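Local structure of GTP cyclohydrolase 1 type 2 homolog (Thermus thermophilus, 2YYB) at residues I49-A53 against F235-P239; P23-Q29 against G66-G70. The protein is of unknown function, but belongs to the GTP cyclohydrolase I type 2/NIF3 family and probably binds divalent metal ions. The contacts are given in a common frame with arbitrary orientation. Numbering follows the deposited sequence.

In the fold
Contacts 1 and 2 both belong to the part of the chain built around the mixed sheet 27-30, 92-95, 60-63, 39-42 and 233-235, and they lie at its two ends. Contact 1 packs helix 47-55 against the chain leaving strand 233-235; contact 2 fastens the loop after strand 60-63 to strand 27-30 and the chain leading into it. These two strands are the outermost of the sheet within this chain. Their centres are 19 Å apart and their nearest atoms about 5 Å, so the contacts do not touch. Both approach the predicted two-metal site: the His238 side chain of contact 1 is about 7 Å from that of His65, and the Trp69 side chain of contact 2 about 4 Å from it.

Contact 1 (I49-A53 against F235-P239); sequences IFRKA and FLDHP
Residues 49-53 form regular helix, with Ala53 N bonded to Ile49 O at 2.9 Å, whereas 235-239 runs extended out of strand 233-235. The closest CA atoms are those of Ile49 and Leu236, 6.4 Å apart. Apolar packing centres on Leu236, whose mt side chain points toward the helix: its CD1 lies 3.5 Å from Ala53 CB and its CD2 4.0 Å from Lys52 CB. Ile49, rotamer mm, extends CD1 to within 4.1 Å of Leu236 CB and 3.2 Å of His238 CD2, meeting the imidazole obliquely. The polar link is a hydrogen bond from Lys52 NZ to the backbone Asp237 O, 3.1 Å, reached by an mttp side chain. The polar ends of Asp237 and His238 turn to other partners: Asp237 OD2 bonds Tyr211 OH, and His238 NE2 accepts from Asp44 N. Leu61 and Ala42 extend the apolar layer beneath Ile49 and Leu236. This is helix-on-sheet packing at the outermost strand, within this chain, of an alpha/beta fold, close to the predicted metal site.

Contact 2 (P23-Q29 against G66-G70); sequences PSLNGLQ and GLFWG
The loop 66-70 meets 23-29, which is irregular at first and enters strand 27-30 at Gly27. Ser24 and Trp69 have CA atoms just 4.1 Å apart, Gln29 and Leu67 7.3 Å. Leu25 N donates to Phe68 O at 3.3 Å, and the same carbonyl receives a CA-H...O contact from Ser24 CA at 3.1 Å. A second such contact joins Trp69 CA to Pro23 O, 3.6 Å. Gln29, chi1 m and chi2 t, uses both ends of its amide: OE1 accepts from Leu67 N at 2.6 Å, and NE2 donates to Leu25 O, also 2.6 Å, bracing its own chain. A CB on Gly66 would clash with Gln29 OE1. Gln29 sits in strand 27-30, outermost in the mixed sheet within this chain, its backbone bonded to Leu93 of the antiparallel neighbour 92-95, so the amide ties the loop that follows the predicted metal ligands His64 and His65 to that strand. Backbone bonds from Gln29 also reach the third subunit. Around the polar links, Leu25 CB packs 3.8 Å from Phe68 CB, and Phe68 CD2 is 4.0 Å from Gln29 CD. Trp69 places CZ3 3.4 Å from Ser24 CB and CE3 4.2 Å from Pro23 CG; His97 meets the indole edge-to-face.

Contact 1 (I49-A53 against F235-P239)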
ATOM      1  N   ILE A  49      -7.494  19.568 -31.506  1.00 29.32           N
ATOM      2  CA  ILE A  49      -7.907  20.745 -30.754  1.00 30.72           C
ATOM      3  C   ILE A  49      -6.797  21.797 -30.712  1.00 33.18           C
ATOM      4  O   ILE A  49      -7.069  22.997 -30.836  1.00 34.90           O
ATOM      5  CB  ILE A  49      -8.276  20.392 -29.289  1.00 30.82           C
ATOM      6  CG1 ILE A  49      -9.639  19.707 -29.248  1.00 32.73           C
ATOM      7  CG2 ILE A  49      -8.301  21.644 -28.429  1.00 30.69           C
ATOM      8  CD1 ILE A  49     -10.715  20.479 -30.018  1.00 32.37           C
ATOM      9  N   PHE A  50      -5.555  21.354 -30.521  1.00 32.24           N
ATOM     10  CA  PHE A  50      -4.425  22.265 -30.454  1.00 32.31           C
ATOM     11  C   PHE A  50      -4.168  23.018 -31.760  1.00 32.89           C
ATOM     12  O   PHE A  50      -3.828  24.202 -31.722  1.00 32.06           O
ATOM     13  CB  PHE A  50      -3.171  21.507 -30.031  1.00 33.52           C
ATOM     14  CG  PHE A  50      -3.205  21.029 -28.606  1.00 34.56           C
ATOM     15  CD1 PHE A  50      -4.257  21.388 -27.764  1.00 34.04           C
ATOM     16  CD2 PHE A  50      -2.176  20.244 -28.101  1.00 33.27           C
ATOM     17  CE1 PHE A  50      -4.283  20.978 -26.449  1.00 35.14           C
ATOM     18  CE2 PHE A  50      -2.188  19.828 -26.785  1.00 36.12           C
ATOM     19  CZ  PHE A  50      -3.246  20.194 -25.946  1.00 35.71           C
ATOM     20  N   ARG A  51      -4.318  22.334 -32.898  1.00 32.61           N
ATOM     21  CA  ARG A  51      -4.140  22.956 -34.209  1.00 34.85           C
ATOM     22  C   ARG A  51      -5.215  24.035 -34.401  1.00 36.34           C
ATOM     23  O   ARG A  51      -4.933  25.108 -34.944  1.00 34.90           O
ATOM     24  CB  ARG A  51      -4.252  21.919 -35.338  1.00 35.49           C
ATOM     25  CG  ARG A  51      -3.009  21.064 -35.556  1.00 38.59           C
ATOM     26  CD  ARG A  51      -1.894  21.862 -36.221  1.00 41.04           C
ATOM     27  NE  ARG A  51      -0.561  21.439 -35.792  1.00 43.65           N
ATOM     28  CZ  ARG A  51       0.563  22.085 -36.101  1.00 45.23           C
ATOM     29  NH1 ARG A  51       0.512  23.184 -36.852  1.00 45.58           N
ATOM     30  NH2 ARG A  51       1.736  21.656 -35.644  1.00 43.23           N
ATOM     31  N   LYS A  52      -6.440  23.740 -33.959  1.00 37.44           N
ATOM     32  CA  LYS A  52      -7.538  24.698 -34.059  1.00 39.78           C
ATOM     33  C   LYS A  52      -7.258  25.910 -33.181  1.00 40.06           C
ATOM     34  O   LYS A  52      -7.552  27.038 -33.570  1.00 41.17           O
ATOM     35  CB  LYS A  52      -8.875  24.088 -33.619  1.00 41.08           C
ATOM     36  CG  LYS A  52      -9.472  23.050 -34.544  1.00 41.15           C
ATOM     37  CD  LYS A  52     -10.979  23.020 -34.324  1.00 45.06           C
ATOM     38  CE  LYS A  52     -11.665  21.859 -35.027  1.00 46.32           C
ATOM     39  NZ  LYS A  52     -11.354  20.566 -34.342  1.00 47.98           N
ATOM     40  N   ALA A  53      -6.704  25.684 -31.993  1.00 39.46           N
ATOM     41  CA  ALA A  53      -6.388  26.798 -31.102  1.00 38.72           C
ATOM     42  C   ALA A  53      -5.336  27.669 -31.782  1.00 38.90           C
ATOM     43  O   ALA A  53      -5.349  28.891 -31.661  1.00 38.36           O
ATOM     44  CB  ALA A  53      -5.870  26.292 -29.772  1.00 36.09           C
ATOM     45  N   PHE A 235     -14.918  28.658 -28.788  1.00 39.07           N
ATOM     46  CA  PHE A 235     -15.060  27.259 -28.402  1.00 38.22           C
ATOM     47  C   PHE A 235     -14.500  26.395 -29.522  1.00 37.33           C
ATOM     48  O   PHE A 235     -14.885  26.535 -30.680  1.00 35.39           O
ATOM     49  CB  PHE A 235     -16.526  26.882 -28.151  1.00 36.32           C
ATOM     50  CG  PHE A 235     -16.733  25.410 -27.853  1.00 35.76           C
ATOM     51  CD1 PHE A 235     -16.299  24.853 -26.655  1.00 35.60           C
ATOM     52  CD2 PHE A 235     -17.358  24.577 -28.781  1.00 35.71           C
ATOM     53  CE1 PHE A 235     -16.488  23.485 -26.385  1.00 33.98           C
ATOM     54  CE2 PHE A 235     -17.547  23.211 -28.520  1.00 33.31           C
ATOM     55  CZ  PHE A 235     -17.114  22.667 -27.326  1.00 32.95           C
ATOM     56  N   LEU A 236     -13.572  25.516 -29.153  1.00 37.68           N
ATOM     57  CA  LEU A 236     -12.927  24.607 -30.093  1.00 38.77           C
ATOM     58  C   LEU A 236     -13.665  23.279 -30.002  1.00 39.58           C
ATOM     59  O   LEU A 236     -13.577  22.584 -28.997  1.00 40.48           O
ATOM     60  CB  LEU A 236     -11.443  24.468 -29.732  1.00 36.35           C
ATOM     61  CG  LEU A 236     -10.723  25.825 -29.726  1.00 35.35           C
ATOM     62  CD1 LEU A 236      -9.289  25.655 -29.364  1.00 34.28           C
ATOM     63  CD2 LEU A 236     -10.833  26.479 -31.084  1.00 33.77           C
ATOM     64  N   ASP A 237     -14.389  22.946 -31.067  1.00 41.07           N
ATOM     65  CA  ASP A 237     -15.228  21.749 -31.142  1.00 42.09           C
ATOM     66  C   ASP A 237     -14.585  20.508 -31.769  1.00 43.63           C
ATOM     67  O   ASP A 237     -14.084  20.559 -32.888  1.00 42.47           O
ATOM     68  CB  ASP A 237     -16.491  22.110 -31.915  1.00 42.44           C
ATOM     69  CG  ASP A 237     -17.611  21.136 -31.695  1.00 44.71           C
ATOM     70  OD1 ASP A 237     -18.583  21.169 -32.475  1.00 45.25           O
ATOM     71  OD2 ASP A 237     -17.531  20.348 -30.737  1.00 46.23           O
ATOM     72  N   HIS A 238     -14.618  19.391 -31.040  1.00 46.38           N
ATOM     73  CA  HIS A 238     -14.056  18.117 -31.510  1.00 49.05           C
ATOM     74  C   HIS A 238     -14.959  16.962 -31.054  1.00 47.80           C
ATOM     75  O   HIS A 238     -14.594  16.152 -30.212  1.00 48.42           O
ATOM     76  CB  HIS A 238     -12.615  17.923 -30.969  1.00 53.38           C
ATOM     77  CG  HIS A 238     -12.538  17.538 -29.508  1.00 59.62           C
ATOM     78  ND1 HIS A 238     -12.610  16.227 -29.076  1.00 59.18           N
ATOM     79  CD2 HIS A 238     -12.396  18.292 -28.382  1.00 61.36           C
ATOM     80  CE1 HIS A 238     -12.514  16.190 -27.759  1.00 58.82           C
ATOM     81  NE2 HIS A 238     -12.382  17.427 -27.311  1.00 60.89           N
ATOM     82  N   PRO A 239     -16.162  16.867 -31.612  1.00 46.86           N
ATOM     83  CA  PRO A 239     -17.039  15.770 -31.183  1.00 45.79           C
ATOM     84  C   PRO A 239     -16.462  14.370 -31.431  1.00 43.89           C
ATOM     85  O   PRO A 239     -15.953  14.078 -32.506  1.00 43.38           O
ATOM     86  CB  PRO A 239     -18.325  16.039 -31.967  1.00 45.27           C
ATOM     87  CG  PRO A 239     -17.826  16.660 -33.207  1.00 47.41           C
ATOM     88  CD  PRO A 239     -16.768  17.632 -32.710  1.00 47.19           C
TER

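Contact 2 (P23-Q29 against G66-G70)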
ATOM      1  N   PRO A  23      -6.415  12.406 -10.138  1.00 59.67           N
ATOM      2  CA  PRO A  23      -5.191  11.960 -10.815  1.00 57.40           C
ATOM      3  C   PRO A  23      -4.638  13.009 -11.781  1.00 54.74           C
ATOM      4  O   PRO A  23      -3.429  13.207 -11.858  1.00 55.18           O
ATOM      5  CB  PRO A  23      -5.631  10.671 -11.521  1.00 57.80           C
ATOM      6  CG  PRO A  23      -7.078  10.926 -11.814  1.00 57.31           C
ATOM      7  CD  PRO A  23      -7.557  11.552 -10.520  1.00 58.58           C
ATOM      8  N   SER A  24      -5.527  13.694 -12.496  1.00 51.67           N
ATOM      9  CA  SER A  24      -5.105  14.713 -13.452  1.00 49.99           C
ATOM     10  C   SER A  24      -4.446  15.892 -12.744  1.00 47.43           C
ATOM     11  O   SER A  24      -4.841  16.266 -11.644  1.00 47.00           O
ATOM     12  CB  SER A  24      -6.293  15.220 -14.262  1.00 48.38           C
ATOM     13  OG  SER A  24      -6.926  16.283 -13.580  1.00 51.37           O
ATOM     14  N   LEU A  25      -3.438  16.465 -13.385  1.00 44.82           N
ATOM     15  CA  LEU A  25      -2.720  17.597 -12.818  1.00 44.90           C
ATOM     16  C   LEU A  25      -3.533  18.859 -13.112  1.00 44.70           C
ATOM     17  O   LEU A  25      -3.448  19.411 -14.207  1.00 45.99           O
ATOM     18  CB  LEU A  25      -1.328  17.696 -13.459  1.00 43.16           C
ATOM     19  CG  LEU A  25      -0.234  18.473 -12.733  1.00 43.40           C
ATOM     20  CD1 LEU A  25      -0.787  19.087 -11.460  1.00 43.18           C
ATOM     21  CD2 LEU A  25       0.919  17.525 -12.410  1.00 42.81           C
ATOM     22  N   ASN A  26      -4.321  19.309 -12.143  1.00 42.93           N
ATOM     23  CA  ASN A  26      -5.150  20.488 -12.340  1.00 42.42           C
ATOM     24  C   ASN A  26      -4.343  21.782 -12.272  1.00 42.86           C
ATOM     25  O   ASN A  26      -3.414  21.910 -11.465  1.00 44.13           O
ATOM     26  CB  ASN A  26      -6.291  20.495 -11.317  1.00 41.85           C
ATOM     27  CG  ASN A  26      -7.321  19.382 -11.577  1.00 43.98           C
ATOM     28  OD1 ASN A  26      -7.952  18.879 -10.645  1.00 45.32           O
ATOM     29  ND2 ASN A  26      -7.492  19.003 -12.846  1.00 42.26           N
ATOM     30  N   GLY A  27      -4.697  22.735 -13.137  1.00 41.74           N
ATOM     31  CA  GLY A  27      -4.001  24.015 -13.188  1.00 38.68           C
ATOM     32  C   GLY A  27      -3.286  24.200 -14.514  1.00 36.58           C
ATOM     33  O   GLY A  27      -3.659  23.588 -15.506  1.00 36.37           O
ATOM     34  N   LEU A  28      -2.262  25.043 -14.537  1.00 35.69           N
ATOM     35  CA  LEU A  28      -1.508  25.277 -15.762  1.00 36.13           C
ATOM     36  C   LEU A  28      -0.635  24.066 -16.061  1.00 36.12           C
ATOM     37  O   LEU A  28       0.309  23.790 -15.331  1.00 37.47           O
ATOM     38  CB  LEU A  28      -0.620  26.523 -15.627  1.00 34.17           C
ATOM     39  CG  LEU A  28       0.200  26.923 -16.861  1.00 33.30           C
ATOM     40  CD1 LEU A  28      -0.698  27.392 -17.996  1.00 31.62           C
ATOM     41  CD2 LEU A  28       1.143  28.031 -16.473  1.00 33.33           C
ATOM     42  N   GLN A  29      -0.937  23.351 -17.139  1.00 35.28           N
ATOM     43  CA  GLN A  29      -0.161  22.169 -17.492  1.00 34.46           C
ATOM     44  C   GLN A  29       0.984  22.480 -18.438  1.00 33.28           C
ATOM     45  O   GLN A  29       2.010  21.832 -18.375  1.00 34.13           O
ATOM     46  CB  GLN A  29      -1.058  21.098 -18.120  1.00 34.94           C
ATOM     47  CG  GLN A  29      -2.229  20.686 -17.254  1.00 33.71           C
ATOM     48  CD  GLN A  29      -2.795  19.323 -17.650  1.00 34.08           C
ATOM     49  OE1 GLN A  29      -2.906  19.004 -18.840  1.00 30.39           O
ATOM     50  NE2 GLN A  29      -3.166  18.521 -16.650  1.00 30.56           N
ATOM     51  N   GLY A  66      -7.044  17.190 -19.509  1.00 32.43           N
ATOM     52  CA  GLY A  66      -5.702  17.584 -19.887  1.00 31.17           C
ATOM     53  C   GLY A  66      -4.720  16.504 -20.302  1.00 32.55           C
ATOM     54  O   GLY A  66      -5.095  15.398 -20.665  1.00 32.14           O
ATOM     55  N   LEU A  67      -3.439  16.828 -20.225  1.00 34.58           N
ATOM     56  CA  LEU A  67      -2.384  15.917 -20.637  1.00 38.65           C
ATOM     57  C   LEU A  67      -1.804  14.999 -19.583  1.00 42.66           C
ATOM     58  O   LEU A  67      -1.278  13.938 -19.914  1.00 43.30           O
ATOM     59  CB  LEU A  67      -1.232  16.712 -21.239  1.00 37.97           C
ATOM     60  CG  LEU A  67      -1.472  17.429 -22.558  1.00 36.94           C
ATOM     61  CD1 LEU A  67      -0.246  18.251 -22.890  1.00 36.97           C
ATOM     62  CD2 LEU A  67      -1.764  16.420 -23.648  1.00 33.85           C
ATOM     63  N   PHE A  68      -1.894  15.398 -18.320  1.00 46.59           N
ATOM     64  CA  PHE A  68      -1.313  14.615 -17.247  1.00 50.74           C
ATOM     65  C   PHE A  68      -2.284  13.883 -16.324  1.00 54.37           C
ATOM     66  O   PHE A  68      -3.330  14.414 -15.956  1.00 55.94           O
ATOM     67  CB  PHE A  68      -0.397  15.527 -16.437  1.00 49.93           C
ATOM     68  CG  PHE A  68       0.717  16.123 -17.247  1.00 51.18           C
ATOM     69  CD1 PHE A  68       1.716  15.312 -17.779  1.00 50.58           C
ATOM     70  CD2 PHE A  68       0.742  17.483 -17.527  1.00 49.60           C
ATOM     71  CE1 PHE A  68       2.711  15.849 -18.574  1.00 49.40           C
ATOM     72  CE2 PHE A  68       1.742  18.023 -18.328  1.00 47.76           C
ATOM     73  CZ  PHE A  68       2.720  17.208 -18.849  1.00 48.38           C
ATOM     74  N   TRP A  69      -1.916  12.656 -15.951  1.00 57.72           N
ATOM     75  CA  TRP A  69      -2.735  11.837 -15.067  1.00 60.35           C
ATOM     76  C   TRP A  69      -1.884  11.027 -14.087  1.00 60.83           C
ATOM     77  O   TRP A  69      -2.237   9.904 -13.759  1.00 61.54           O
ATOM     78  CB  TRP A  69      -3.607  10.873 -15.886  1.00 62.02           C
ATOM     79  CG  TRP A  69      -4.401  11.529 -16.986  1.00 64.86           C
ATOM     80  CD1 TRP A  69      -4.002  11.728 -18.281  1.00 65.78           C
ATOM     81  CD2 TRP A  69      -5.715  12.105 -16.879  1.00 65.84           C
ATOM     82  NE1 TRP A  69      -4.983  12.391 -18.983  1.00 66.06           N
ATOM     83  CE2 TRP A  69      -6.045  12.636 -18.150  1.00 65.77           C
ATOM     84  CE3 TRP A  69      -6.647  12.224 -15.834  1.00 67.38           C
ATOM     85  CZ2 TRP A  69      -7.266  13.276 -18.407  1.00 66.07           C
ATOM     86  CZ3 TRP A  69      -7.874  12.866 -16.092  1.00 67.90           C
ATOM     87  CH2 TRP A  69      -8.166  13.382 -17.372  1.00 67.26           C
ATOM     88  N   GLY A  70      -0.774  11.590 -13.616  1.00 61.54           N
ATOM     89  CA  GLY A  70       0.081  10.865 -12.684  1.00 62.93           C
ATOM     90  C   GLY A  70       1.054   9.919 -13.388  1.00 64.83           C
ATOM     91  O   GLY A  70       2.108   9.565 -12.854  1.00 63.93           O
TER